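Local coordinates for protein WbmS, polysaccharide deacetylase involved in O-antigen biosynthesis (Bordetella bronchiseptica, PDB 3HFT) that probably removes acetyl groups from sugars during O-antigen biosynthesis, as a zinc-binding member of the polysaccharide deacetylase family, at residues V122-H127 and N137-R142; D194-P199 and R246-S251; Q54-L59 and A67-T72; R220-E223 and V228-N231. One frame throughout, in Å; residues are numbered along the deposited sequence. Where two conformers were deposited one is given.

Contact 1: residues V122-H127 and N137-R142; sequences VSVRSH and NMFGER
V124 and F139 give a worked example of how a short strand closes on the helix that follows it: the forked end of the valine lies across the aromatic ring, and the two side chains cross at about a right angle. V124 CG1 takes the place over the face, 3.5 Å above the plane and displaced toward the rim, where it approaches F139 CD2 to 3.6 Å. V124 CG1 lies 3.8 Å from the F139 ring centroid, 21° off the normal, which makes this a CH-pi contact. With chi1 at 57°, CG1 falls between the backbone N and the carbonyl carbon, while V124 CG2 is left to reach the far end of the ring, 3.7 Å from F139 CZ. The same end is met differently by S126, whose OG lies in the ring plane at the edge, 3.7 Å from F139 CZ. That hydroxyl is buried, and its polar partner is the backbone oxygen of V130. Just past the end of the helix, R142 NH1 forms a 2.9 Å salt bridge with E141 OE1, and R142 NE pairs with D112. Immediately after S126 comes H127, which binds the zinc ion together with D46 and H92. The contact belongs to a beta-alpha-beta unit of strand 123-124, helix 133-141 and strand 146-147; V124 bonds through its backbone to Y146 and C148 and touches V91 of strand 87-91, while helix 107-115 packs against M138 and R142.

Contact 2: residues D194-P199 and R246-S251; sequences DYWYQP and RTFLQS
Y195 and W196 both hold CG between the backbone N and the carbonyl carbon, with chi1 at 55° and 45°, and these torsions bring the hydroxyl end of Y195 and atoms NE1 and CD1 of the W196 five-membered ring to F248. The two residues are the central pair of a type I beta turn, D194 to Y197, closed by a 3.0 Å bond from Y197 N to D194 O. The turn faces helix 245-256 near the C-terminus, and it illustrates how an irregular loop can pack on a helix mainly through aromatic groups. F248 carries CG anti to its own N, which takes the ring out from the helix so that CE2 and CZ meet the two partners obliquely. Its plane makes 50° with that of the W196 five-membered ring, with centroids 5.5 Å apart. The Y195 and F248 side chains cross at about a right angle, with Y195 OH 3.7 Å from F248 CE2. That OH is hydrogen-bonded to E188 O and W177 NE1. Within the turn W196 CD1 lies 3.8 Å above the plane of the Y195 ring. F248 also touches F207 of strand 203-207, and D194 OD1 forms a salt bridge with R255 of the same helix. The closest approach across the contact is W196 NE1 to F248 CZ, 3.4 Å.

Contact 3: residues Q54-L59 and A67-T72; sequences QDTIDL and ATWFAT
The backbones of segments 54-59 and 67-72 stay well apart, with I57 CA and A67 CA the nearest such pair at 9.6 Å, and W69 bridges the gap to T56 and I57. Helix 50-63 and strand 67-71 follow strand 39-44 in a beta-alpha-beta unit of the parallel sheet, and the contact exemplifies one large side chain spanning from strand to helix. W69 has CG anti to its carbonyl carbon, chi1 -57°, and sends the six-membered end of the indole toward the helix. W69 CH2 comes within 3.8 Å of I57 CA, touching the helix backbone. I57 CG1 sits over one face of the W69 six-membered ring, 4.3 Å from its centroid and 28° off the normal, a CH-pi contact. T56 comes in obliquely: its CG2 lies 3.8 Å from W69 CH2, and the two side chains run antiparallel past one another. F43 stacks on W69, and F87 meets it at an angle, so the indole is part of a larger aromatic cluster. On the outer side of the helix Q54 NE2 donates a 2.8 Å hydrogen bond to D58 OD1, which lies near the amide plane of Q54 but is met from above its own carboxylate plane, 44° out of it.

Contact 4: residues R220-E223 and V228-N231; sequences RRYE and VHRN
The carbonyl oxygen of Y222 lies 3.0 Å from H229 NE2 and is hydrogen-bonded to S225 OG. That serine hydroxyl is within hydrogen-bonding reach of H229 NE2 and R221 O as well; the two carbonyls would share its one proton or take it in turn, and a side chain just past the helix thus links the histidine to carbonyls in the last turn of helix 219-224. The imidazole points at the carbonyl with its edge, H229 CE1 being 3.1 Å from Y222 O. It is a compact case of a polar link and a ring stack sharing one histidine. The stack is offset: the Y222 and H229 ring planes are inclined by 30° and their centroids lie 4.7 Å apart. H229 CE1 does the touching, 3.3 Å above the plane of the Y222 ring and displaced toward the rim, with Y222 CE1 as its nearest ring atom at 3.4 Å. Y222 can offer this face because CG is anti to the backbone N, chi1 172°, which sets CG beside the carbonyl carbon. The S225 OG bond to H229 NE2 and the stack together probably limit rotation of the imidazole. H229 itself stands in a type I beta turn from V228 to N231, closed by N231 N to V228 O at 2.8 Å, and N231 OD1 accepts bonds from V233 N and D234 N just beyond the turn. Helix 209-214 lies alongside: H211 meets the Y222 ring, and M214 touches H229. The contact thus joins helix 219-224 to the start of the loop that leads toward helix 245-256.

How the contacts relate
Contacts 1 and 3 are two versions of one principle, a beta-alpha-beta unit whose helix and strand meet through an aromatic ring with an aliphatic group over its face; in contact 1 the helix supplies the ring, in contact 3 the strand does. They touch where F70 packs against R125 and V124. Contact 2, also buried, lacks that regular setting and joins loop to helix by oblique aromatic packing; a salt bridge between R246 and D55 connects it to contact 3. Contact 4 lies at the surface, nested along the chain inside the loop that contact 2 closes, and pairs an offset ring stack with a serine hydroxyl that bonds the histidine. Contact 1 alone contains a zinc ligand.

Contact 1: residues V122-H127 and N137-R142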
loop_
_atom_site.group_PDB
_atom_site.type_symbol
_atom_site.label_atom_id
_atom_site.label_comp_id
_atom_site.label_asym_id
_atom_site.label_seq_id
_atom_site.Cartn_x
_atom_site.Cartn_y
_atom_site.Cartn_z
ATOM N N VAL A 122 6.897 -17.002 7.344
ATOM C CA VAL A 122 5.901 -16.085 7.890
ATOM C C VAL A 122 5.928 -14.696 7.286
ATOM O O VAL A 122 5.012 -13.913 7.502
ATOM C CB VAL A 122 6.045 -15.956 9.439
ATOM C CG1 VAL A 122 5.775 -17.342 10.112
ATOM C CG2 VAL A 122 7.411 -15.403 9.830
ATOM N N SER A 123 6.959 -14.373 6.520
ATOM C CA SER A 123 7.103 -13.021 5.980
ATOM C C SER A 123 7.092 -12.988 4.456
ATOM O O SER A 123 7.669 -13.853 3.802
ATOM C CB SER A 123 8.363 -12.331 6.532
ATOM O OG SER A 123 8.314 -12.209 7.949
ATOM N N VAL A 124 6.441 -11.966 3.894
ATOM C CA VAL A 124 6.333 -11.830 2.462
ATOM C C VAL A 124 6.407 -10.389 1.994
ATOM O O VAL A 124 5.881 -9.477 2.645
ATOM C CB VAL A 124 4.982 -12.445 1.936
ATOM C CG1 VAL A 124 3.759 -11.791 2.636
ATOM C CG2 VAL A 124 4.859 -12.295 0.416
ATOM N N ARG A 125 7.074 -10.191 0.860
ATOM C CA ARG A 125 7.017 -8.932 0.127
ATOM C C ARG A 125 6.833 -9.339 -1.314
ATOM O O ARG A 125 7.514 -10.266 -1.782
ATOM C CB ARG A 125 8.273 -8.081 0.262
ATOM C CG ARG A 125 8.135 -6.742 -0.467
ATOM C CD ARG A 125 9.395 -5.961 -0.292
ATOM N NE ARG A 125 9.557 -5.442 1.054
ATOM C CZ ARG A 125 10.720 -5.370 1.700
ATOM N NH1 ARG A 125 11.828 -5.888 1.186
ATOM N NH2 ARG A 125 10.766 -4.816 2.901
ATOM N N SER A 126 5.878 -8.695 -1.991
ATOM C CA SER A 126 5.581 -9.010 -3.392
ATOM C C SER A 126 6.538 -8.314 -4.333
ATOM O O SER A 126 6.869 -7.148 -4.137
ATOM C CB SER A 126 4.167 -8.585 -3.763
ATOM O OG SER A 126 3.203 -9.273 -2.984
ATOM N N HIS A 127 6.975 -9.027 -5.380
ATOM C CA HIS A 127 7.754 -8.402 -6.419
ATOM C C HIS A 127 6.892 -7.296 -7.004
ATOM O O HIS A 127 5.679 -7.486 -7.212
ATOM C CB HIS A 127 8.174 -9.362 -7.527
ATOM C CG HIS A 127 9.044 -8.696 -8.540
ATOM N ND1 HIS A 127 10.241 -8.106 -8.193
ATOM C CD2 HIS A 127 8.869 -8.459 -9.863
ATOM C CE1 HIS A 127 10.791 -7.574 -9.276
ATOM N NE2 HIS A 127 9.970 -7.761 -10.297
ATOM N N ASN A 137 -5.566 -11.597 1.935
ATOM C CA ASN A 137 -6.416 -12.688 2.475
ATOM C C ASN A 137 -5.760 -14.040 2.203
ATOM O O ASN A 137 -5.705 -14.918 3.074
ATOM C CB ASN A 137 -7.827 -12.668 1.842
ATOM C CG ASN A 137 -8.713 -11.545 2.376
ATOM O OD1 ASN A 137 -8.390 -10.889 3.358
ATOM N ND2 ASN A 137 -9.851 -11.329 1.724
HETATM N N MSE A 138 -5.258 -14.210 0.988
HETATM C CA MSE A 138 -4.645 -15.460 0.605
HETATM C C MSE A 138 -3.308 -15.673 1.308
HETATM O O MSE A 138 -2.947 -16.817 1.616
HETATM C CB MSE A 138 -4.502 -15.556 -0.920
HETATM C CG MSE A 138 -5.834 -15.876 -1.645
HETATM SE SE MSE A 138 -5.555 -16.360 -3.506
HETATM C CE MSE A 138 -3.800 -16.905 -3.264
ATOM N N PHE A 139 -2.566 -14.589 1.552
ATOM C CA PHE A 139 -1.327 -14.682 2.321
ATOM C C PHE A 139 -1.672 -15.269 3.690
ATOM O O PHE A 139 -1.059 -16.235 4.143
ATOM C CB PHE A 139 -0.706 -13.299 2.575
ATOM C CG PHE A 139 -0.001 -12.676 1.387
ATOM C CD1 PHE A 139 0.398 -13.415 0.297
ATOM C CD2 PHE A 139 0.386 -11.352 1.459
ATOM C CE1 PHE A 139 1.105 -12.802 -0.755
ATOM C CE2 PHE A 139 1.081 -10.756 0.433
ATOM C CZ PHE A 139 1.428 -11.494 -0.687
ATOM N N GLY A 140 -2.690 -14.690 4.316
ATOM C CA GLY A 140 -3.132 -15.091 5.653
ATOM C C GLY A 140 -3.629 -16.520 5.762
ATOM O O GLY A 140 -3.300 -17.210 6.705
ATOM N N GLU A 141 -4.406 -16.958 4.786
ATOM C CA GLU A 141 -4.851 -18.344 4.722
ATOM C C GLU A 141 -3.647 -19.284 4.668
ATOM O O GLU A 141 -3.706 -20.355 5.213
ATOM C CB GLU A 141 -5.666 -18.608 3.462
ATOM C CG GLU A 141 -6.999 -17.905 3.349
ATOM C CD GLU A 141 -7.592 -18.000 1.924
ATOM O OE1 GLU A 141 -7.038 -18.754 1.066
ATOM O OE2 GLU A 141 -8.615 -17.308 1.674
ATOM N N ARG A 142 -2.572 -18.892 3.994
ATOM C CA ARG A 142 -1.365 -19.731 3.902
ATOM C C ARG A 142 -0.407 -19.546 5.080
ATOM O O ARG A 142 0.754 -19.958 5.035
ATOM C CB ARG A 142 -0.623 -19.497 2.582
ATOM C CG ARG A 142 -1.156 -20.279 1.397
ATOM C CD ARG A 142 -2.291 -19.582 0.766
ATOM N NE ARG A 142 -2.830 -20.230 -0.427
ATOM C CZ ARG A 142 -3.957 -19.823 -1.011
ATOM N NH1 ARG A 142 -4.643 -18.793 -0.500
ATOM N NH2 ARG A 142 -4.405 -20.436 -2.101
#

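Contact 2: residues D194-P199 and R246-S251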
loop_
_atom_site.group_PDB
_atom_site.type_symbol
_atom_site.label_atom_id
_atom_site.label_comp_id
_atom_site.label_asym_id
_atom_site.label_seq_id
_atom_site.Cartn_x
_atom_site.Cartn_y
_atom_site.Cartn_z
ATOM N N ASP A 194 22.555 8.855 9.308
ATOM C CA ASP A 194 21.432 8.057 8.891
ATOM C C ASP A 194 20.202 8.943 8.803
ATOM O O ASP A 194 19.357 8.964 9.709
ATOM C CB ASP A 194 21.237 6.923 9.894
ATOM C CG ASP A 194 22.386 5.902 9.867
ATOM O OD1 ASP A 194 23.051 5.743 8.811
ATOM O OD2 ASP A 194 22.606 5.232 10.902
ATOM N N TYR A 195 20.096 9.655 7.686
ATOM C CA TYR A 195 19.028 10.649 7.480
ATOM C C TYR A 195 17.605 10.097 7.590
ATOM O O TYR A 195 16.670 10.810 7.950
ATOM C CB TYR A 195 19.224 11.350 6.132
ATOM C CG TYR A 195 19.321 10.458 4.903
ATOM C CD1 TYR A 195 18.192 9.904 4.332
ATOM C CD2 TYR A 195 20.535 10.262 4.253
ATOM C CE1 TYR A 195 18.267 9.099 3.197
ATOM C CE2 TYR A 195 20.622 9.480 3.116
ATOM C CZ TYR A 195 19.462 8.898 2.582
ATOM O OH TYR A 195 19.522 8.113 1.445
ATOM N N TRP A 196 17.465 8.818 7.285
ATOM C CA TRP A 196 16.184 8.137 7.254
ATOM C C TRP A 196 15.726 7.607 8.609
ATOM O O TRP A 196 14.552 7.209 8.761
ATOM C CB TRP A 196 16.305 6.944 6.265
ATOM C CG TRP A 196 17.567 6.198 6.473
ATOM C CD1 TRP A 196 18.734 6.389 5.821
ATOM C CD2 TRP A 196 17.817 5.194 7.464
ATOM N NE1 TRP A 196 19.712 5.568 6.343
ATOM C CE2 TRP A 196 19.160 4.802 7.335
ATOM C CE3 TRP A 196 17.029 4.585 8.439
ATOM C CZ2 TRP A 196 19.757 3.866 8.188
ATOM C CZ3 TRP A 196 17.613 3.650 9.268
ATOM C CH2 TRP A 196 18.958 3.283 9.126
ATOM N N TYR A 197 16.637 7.599 9.592
ATOM C CA TYR A 197 16.430 6.922 10.865
ATOM C C TYR A 197 15.373 7.555 11.751
ATOM O O TYR A 197 15.398 8.757 12.007
ATOM C CB TYR A 197 17.765 6.820 11.643
ATOM C CG TYR A 197 17.635 6.046 12.937
ATOM C CD1 TYR A 197 17.363 4.676 12.933
ATOM C CD2 TYR A 197 17.754 6.687 14.166
ATOM C CE1 TYR A 197 17.228 3.951 14.147
ATOM C CE2 TYR A 197 17.626 5.980 15.376
ATOM C CZ TYR A 197 17.356 4.619 15.354
ATOM O OH TYR A 197 17.221 3.953 16.553
ATOM N N GLN A 198 14.473 6.717 12.249
ATOM C CA GLN A 198 13.457 7.094 13.192
ATOM C C GLN A 198 13.734 6.407 14.550
ATOM O O GLN A 198 13.524 5.184 14.706
ATOM C CB GLN A 198 12.080 6.662 12.672
ATOM C CG GLN A 198 11.809 7.079 11.220
ATOM C CD GLN A 198 10.376 6.890 10.805
ATOM O OE1 GLN A 198 9.575 6.267 11.525
ATOM N NE2 GLN A 198 10.025 7.454 9.637
ATOM N N PRO A 199 14.213 7.169 15.536
ATOM C CA PRO A 199 14.430 6.532 16.842
ATOM C C PRO A 199 13.123 6.120 17.452
ATOM O O PRO A 199 13.086 5.271 18.356
ATOM C CB PRO A 199 15.059 7.641 17.675
ATOM C CG PRO A 199 14.836 8.875 16.957
ATOM C CD PRO A 199 14.555 8.598 15.551
ATOM N N ARG A 246 26.099 -0.055 -2.187
ATOM C CA ARG A 246 27.009 -0.882 -1.412
ATOM C C ARG A 246 27.691 -0.078 -0.309
ATOM O O ARG A 246 27.748 -0.507 0.847
ATOM C CB ARG A 246 28.084 -1.482 -2.311
ATOM C CG ARG A 246 28.942 -2.543 -1.663
ATOM C CD ARG A 246 30.069 -2.920 -2.612
ATOM N NE ARG A 246 30.806 -4.079 -2.145
ATOM C CZ ARG A 246 30.411 -5.344 -2.275
ATOM N NH1 ARG A 246 29.275 -5.647 -2.829
ATOM N NH2 ARG A 246 31.158 -6.317 -1.807
ATOM N N THR A 247 28.214 1.089 -0.647
ATOM C CA THR A 247 28.899 1.898 0.354
ATOM C C THR A 247 27.895 2.437 1.393
ATOM O O THR A 247 28.231 2.559 2.555
ATOM C CB THR A 247 29.726 3.014 -0.262
ATOM O OG1 THR A 247 28.876 3.888 -0.986
ATOM C CG2 THR A 247 30.842 2.455 -1.172
ATOM N N PHE A 248 26.653 2.688 0.985
ATOM C CA PHE A 248 25.605 3.106 1.918
ATOM C C PHE A 248 25.381 1.983 2.939
ATOM O O PHE A 248 25.334 2.219 4.134
ATOM C CB PHE A 248 24.344 3.407 1.122
ATOM C CG PHE A 248 23.115 3.760 1.937
ATOM C CD1 PHE A 248 22.216 2.786 2.323
ATOM C CD2 PHE A 248 22.812 5.084 2.230
ATOM C CE1 PHE A 248 21.070 3.115 3.000
ATOM C CE2 PHE A 248 21.657 5.412 2.904
ATOM C CZ PHE A 248 20.785 4.422 3.289
ATOM N N LEU A 249 25.245 0.757 2.445
ATOM C CA LEU A 249 25.020 -0.392 3.328
ATOM C C LEU A 249 26.215 -0.619 4.204
ATOM O O LEU A 249 26.073 -0.892 5.397
ATOM C CB LEU A 249 24.760 -1.643 2.491
ATOM C CG LEU A 249 24.605 -2.967 3.233
ATOM C CD1 LEU A 249 23.481 -2.957 4.287
ATOM C CD2 LEU A 249 24.378 -4.084 2.165
ATOM N N GLN A 250 27.412 -0.541 3.635
ATOM C CA GLN A 250 28.618 -0.731 4.450
ATOM C C GLN A 250 28.736 0.307 5.571
ATOM O O GLN A 250 29.061 -0.047 6.695
ATOM C CB GLN A 250 29.891 -0.739 3.584
ATOM C CG GLN A 250 30.006 -1.991 2.728
ATOM C CD GLN A 250 31.111 -1.876 1.698
ATOM O OE1 GLN A 250 31.250 -0.855 1.040
ATOM N NE2 GLN A 250 31.894 -2.916 1.565
ATOM N N SER A 251 28.443 1.575 5.284
ATOM C CA SER A 251 28.479 2.629 6.319
ATOM C C SER A 251 27.437 2.441 7.391
ATOM O O SER A 251 27.691 2.662 8.571
ATOM C CB SER A 251 28.228 4.000 5.721
ATOM O OG SER A 251 29.288 4.305 4.856
#

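Contact 3: residues Q54-L59 and A67-T72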
loop_
_atom_site.group_PDB
_atom_site.type_symbol
_atom_site.label_atom_id
_atom_site.label_comp_id
_atom_site.label_asym_id
_atom_site.label_seq_id
_atom_site.Cartn_x
_atom_site.Cartn_y
_atom_site.Cartn_z
ATOM N N GLN A 54 25.644 -14.543 -3.214
ATOM C CA GLN A 54 26.692 -14.915 -2.259
ATOM C C GLN A 54 27.461 -13.715 -1.729
ATOM O O GLN A 54 27.818 -13.666 -0.559
ATOM C CB GLN A 54 27.687 -15.904 -2.846
ATOM C CG GLN A 54 28.667 -16.432 -1.762
ATOM C CD GLN A 54 27.963 -17.274 -0.714
ATOM O OE1 GLN A 54 27.331 -18.260 -1.060
ATOM N NE2 GLN A 54 28.050 -16.886 0.559
ATOM N N ASP A 55 27.720 -12.738 -2.583
ATOM C CA ASP A 55 28.453 -11.549 -2.170
ATOM C C ASP A 55 27.671 -10.764 -1.143
ATOM O O ASP A 55 28.237 -10.266 -0.159
ATOM C CB ASP A 55 28.740 -10.665 -3.391
ATOM C CG ASP A 55 29.213 -9.254 -3.002
ATOM O OD1 ASP A 55 30.394 -9.099 -2.667
ATOM O OD2 ASP A 55 28.406 -8.313 -3.020
ATOM N N THR A 56 26.356 -10.644 -1.356
ATOM C CA THR A 56 25.525 -9.947 -0.384
ATOM C C THR A 56 25.480 -10.711 0.937
ATOM O O THR A 56 25.645 -10.114 1.981
ATOM C CB THR A 56 24.116 -9.667 -0.910
ATOM O OG1 THR A 56 24.185 -8.899 -2.116
ATOM C CG2 THR A 56 23.343 -8.838 0.113
ATOM N N ILE A 57 25.227 -12.018 0.897
ATOM C CA ILE A 57 25.284 -12.868 2.108
ATOM C C ILE A 57 26.612 -12.683 2.865
ATOM O O ILE A 57 26.628 -12.494 4.085
ATOM C CB ILE A 57 25.081 -14.375 1.759
ATOM C CG1 ILE A 57 23.632 -14.648 1.327
ATOM C CG2 ILE A 57 25.380 -15.277 2.967
ATOM C CD1 ILE A 57 23.420 -16.003 0.689
ATOM N N ASP A 58 27.726 -12.732 2.146
ATOM C CA ASP A 58 29.039 -12.569 2.789
ATOM C C ASP A 58 29.200 -11.228 3.509
ATOM O O ASP A 58 29.720 -11.159 4.615
ATOM C CB ASP A 58 30.149 -12.743 1.769
ATOM C CG ASP A 58 30.265 -14.172 1.264
ATOM O OD1 ASP A 58 29.764 -15.112 1.932
ATOM O OD2 ASP A 58 30.856 -14.331 0.179
ATOM N N LEU A 59 28.685 -10.173 2.902
ATOM C CA LEU A 59 28.753 -8.842 3.466
ATOM C C LEU A 59 27.964 -8.740 4.778
ATOM O O LEU A 59 28.473 -8.232 5.795
ATOM C CB LEU A 59 28.239 -7.861 2.408
ATOM C CG LEU A 59 28.853 -6.482 2.315
ATOM C CD1 LEU A 59 30.357 -6.586 2.192
ATOM C CD2 LEU A 59 28.265 -5.713 1.120
ATOM N N ALA A 67 19.020 -10.310 9.463
ATOM C CA ALA A 67 18.499 -9.829 8.201
ATOM C C ALA A 67 17.385 -10.760 7.721
ATOM O O ALA A 67 17.299 -11.910 8.151
ATOM C CB ALA A 67 19.627 -9.683 7.143
ATOM N N THR A 68 16.509 -10.240 6.871
ATOM C CA THR A 68 15.413 -11.024 6.308
ATOM C C THR A 68 15.575 -11.031 4.788
ATOM O O THR A 68 15.866 -10.002 4.202
ATOM C CB THR A 68 14.083 -10.424 6.689
ATOM O OG1 THR A 68 14.040 -10.268 8.114
ATOM C CG2 THR A 68 12.941 -11.313 6.211
ATOM N N TRP A 69 15.365 -12.189 4.162
ATOM C CA TRP A 69 15.680 -12.388 2.731
ATOM C C TRP A 69 14.440 -12.876 2.044
ATOM O O TRP A 69 13.878 -13.906 2.450
ATOM C CB TRP A 69 16.802 -13.451 2.572
ATOM C CG TRP A 69 18.065 -13.080 3.320
ATOM C CD1 TRP A 69 18.259 -13.166 4.657
ATOM C CD2 TRP A 69 19.256 -12.490 2.783
ATOM N NE1 TRP A 69 19.505 -12.733 4.990
ATOM C CE2 TRP A 69 20.141 -12.299 3.860
ATOM C CE3 TRP A 69 19.685 -12.172 1.494
ATOM C CZ2 TRP A 69 21.403 -11.729 3.703
ATOM C CZ3 TRP A 69 20.946 -11.602 1.330
ATOM C CH2 TRP A 69 21.799 -11.407 2.435
ATOM N N PHE A 70 13.998 -12.169 1.012
ATOM C CA PHE A 70 12.787 -12.585 0.303
ATOM C C PHE A 70 13.150 -13.332 -0.984
ATOM O O PHE A 70 13.704 -12.753 -1.909
ATOM C CB PHE A 70 11.871 -11.393 0.066
ATOM C CG PHE A 70 11.334 -10.802 1.323
ATOM C CD1 PHE A 70 10.348 -11.460 2.062
ATOM C CD2 PHE A 70 11.762 -9.565 1.760
ATOM C CE1 PHE A 70 9.856 -10.897 3.196
ATOM C CE2 PHE A 70 11.243 -9.015 2.902
ATOM C CZ PHE A 70 10.308 -9.689 3.627
ATOM N N ALA A 71 12.856 -14.639 -1.005
ATOM C CA ALA A 71 13.319 -15.520 -2.092
ATOM C C ALA A 71 12.427 -15.480 -3.322
ATOM O O ALA A 71 11.181 -15.507 -3.225
ATOM C CB ALA A 71 13.427 -16.982 -1.584
ATOM N N THR A 72 13.070 -15.429 -4.480
ATOM C CA THR A 72 12.390 -15.412 -5.763
ATOM C C THR A 72 12.415 -16.761 -6.463
ATOM O O THR A 72 11.536 -17.077 -7.248
ATOM C CB THR A 72 13.032 -14.375 -6.722
ATOM O OG1 THR A 72 14.469 -14.453 -6.655
ATOM C CG2 THR A 72 12.580 -12.956 -6.378
#

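Contact 4: residues R220-E223 and V228-N231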
loop_
_atom_site.group_PDB
_atom_site.type_symbol
_atom_site.label_atom_id
_atom_site.label_comp_id
_atom_site.label_asym_id
_atom_site.label_seq_id
_atom_site.Cartn_x
_atom_site.Cartn_y
_atom_site.Cartn_z
ATOM N N ARG A 220 20.818 3.762 -14.573
ATOM C CA ARG A 220 21.371 3.659 -15.893
ATOM C C ARG A 220 22.566 2.694 -15.899
ATOM O O ARG A 220 22.799 2.017 -16.874
ATOM C CB ARG A 220 21.763 5.064 -16.398
ATOM C CG ARG A 220 22.116 5.130 -17.880
ATOM C CD ARG A 220 21.002 4.580 -18.781
ATOM N NE ARG A 220 21.440 4.501 -20.168
ATOM C CZ ARG A 220 21.425 5.513 -21.031
ATOM N NH1 ARG A 220 20.971 6.710 -20.685
ATOM N NH2 ARG A 220 21.861 5.317 -22.265
ATOM N N ARG A 221 23.328 2.630 -14.810
ATOM C CA ARG A 221 24.426 1.659 -14.700
ATOM C C ARG A 221 23.833 0.251 -14.766
ATOM O O ARG A 221 24.303 -0.624 -15.505
ATOM C CB ARG A 221 25.193 1.850 -13.381
ATOM C CG ARG A 221 26.369 0.880 -13.150
ATOM C CD ARG A 221 27.027 1.000 -11.768
ATOM N NE ARG A 221 27.694 2.296 -11.644
ATOM C CZ ARG A 221 28.887 2.579 -12.143
ATOM N NH1 ARG A 221 29.581 1.679 -12.817
ATOM N NH2 ARG A 221 29.372 3.806 -11.984
ATOM N N TYR A 222 22.738 0.054 -14.045
ATOM C CA TYR A 222 22.045 -1.209 -14.022
ATOM C C TYR A 222 21.541 -1.584 -15.411
ATOM O O TYR A 222 21.729 -2.717 -15.874
ATOM C CB TYR A 222 20.907 -1.116 -13.015
ATOM C CG TYR A 222 19.997 -2.291 -13.046
ATOM C CD1 TYR A 222 20.335 -3.470 -12.388
ATOM C CD2 TYR A 222 18.786 -2.238 -13.731
ATOM C CE1 TYR A 222 19.499 -4.568 -12.401
ATOM C CE2 TYR A 222 17.952 -3.346 -13.775
ATOM C CZ TYR A 222 18.309 -4.503 -13.094
ATOM O OH TYR A 222 17.498 -5.617 -13.127
ATOM N N GLU A 223 20.921 -0.638 -16.096
ATOM C CA GLU A 223 20.417 -0.901 -17.437
ATOM C C GLU A 223 21.534 -1.109 -18.462
ATOM O O GLU A 223 21.422 -1.987 -19.315
ATOM C CB GLU A 223 19.481 0.217 -17.889
ATOM C CG GLU A 223 18.168 0.297 -17.106
ATOM C CD GLU A 223 17.280 -0.936 -17.294
ATOM O OE1 GLU A 223 17.324 -1.521 -18.413
ATOM O OE2 GLU A 223 16.540 -1.315 -16.326
ATOM N N VAL A 228 25.453 -8.384 -18.613
ATOM C CA VAL A 228 26.559 -8.877 -17.813
ATOM C C VAL A 228 26.131 -9.313 -16.415
ATOM O O VAL A 228 26.939 -9.862 -15.679
ATOM C CB VAL A 228 27.637 -7.772 -17.684
ATOM C CG1 VAL A 228 28.953 -8.351 -17.194
ATOM C CG2 VAL A 228 27.835 -7.081 -19.026
ATOM N N HIS A 229 24.854 -9.124 -16.070
ATOM C CA HIS A 229 24.363 -9.369 -14.696
ATOM C C HIS A 229 24.545 -10.780 -14.181
ATOM O O HIS A 229 24.489 -11.002 -12.973
ATOM C CB HIS A 229 22.897 -8.945 -14.494
ATOM C CG HIS A 229 22.663 -7.474 -14.644
ATOM N ND1 HIS A 229 21.404 -6.925 -14.749
ATOM C CD2 HIS A 229 23.534 -6.443 -14.758
ATOM C CE1 HIS A 229 21.509 -5.616 -14.894
ATOM N NE2 HIS A 229 22.796 -5.299 -14.924
ATOM N N ARG A 230 24.768 -11.734 -15.074
ATOM C CA ARG A 230 25.007 -13.094 -14.647
ATOM C C ARG A 230 26.401 -13.569 -15.062
ATOM O O ARG A 230 26.659 -14.761 -15.050
ATOM C CB ARG A 230 23.922 -14.001 -15.229
ATOM C CG ARG A 230 22.513 -13.430 -15.044
ATOM C CD ARG A 230 21.442 -14.409 -15.468
ATOM N NE ARG A 230 21.407 -15.510 -14.523
ATOM C CZ ARG A 230 20.671 -15.538 -13.416
ATOM N NH1 ARG A 230 19.855 -14.555 -13.110
ATOM N NH2 ARG A 230 20.750 -16.581 -12.619
ATOM N N ASN A 231 27.305 -12.635 -15.377
ATOM C CA ASN A 231 28.666 -12.948 -15.821
ATOM C C ASN A 231 29.644 -12.709 -14.674
ATOM O O ASN A 231 29.964 -11.563 -14.362
ATOM C CB ASN A 231 29.019 -12.068 -17.000
ATOM C CG ASN A 231 30.329 -12.431 -17.630
ATOM O OD1 ASN A 231 31.263 -12.877 -16.961
ATOM N ND2 ASN A 231 30.424 -12.210 -18.931
#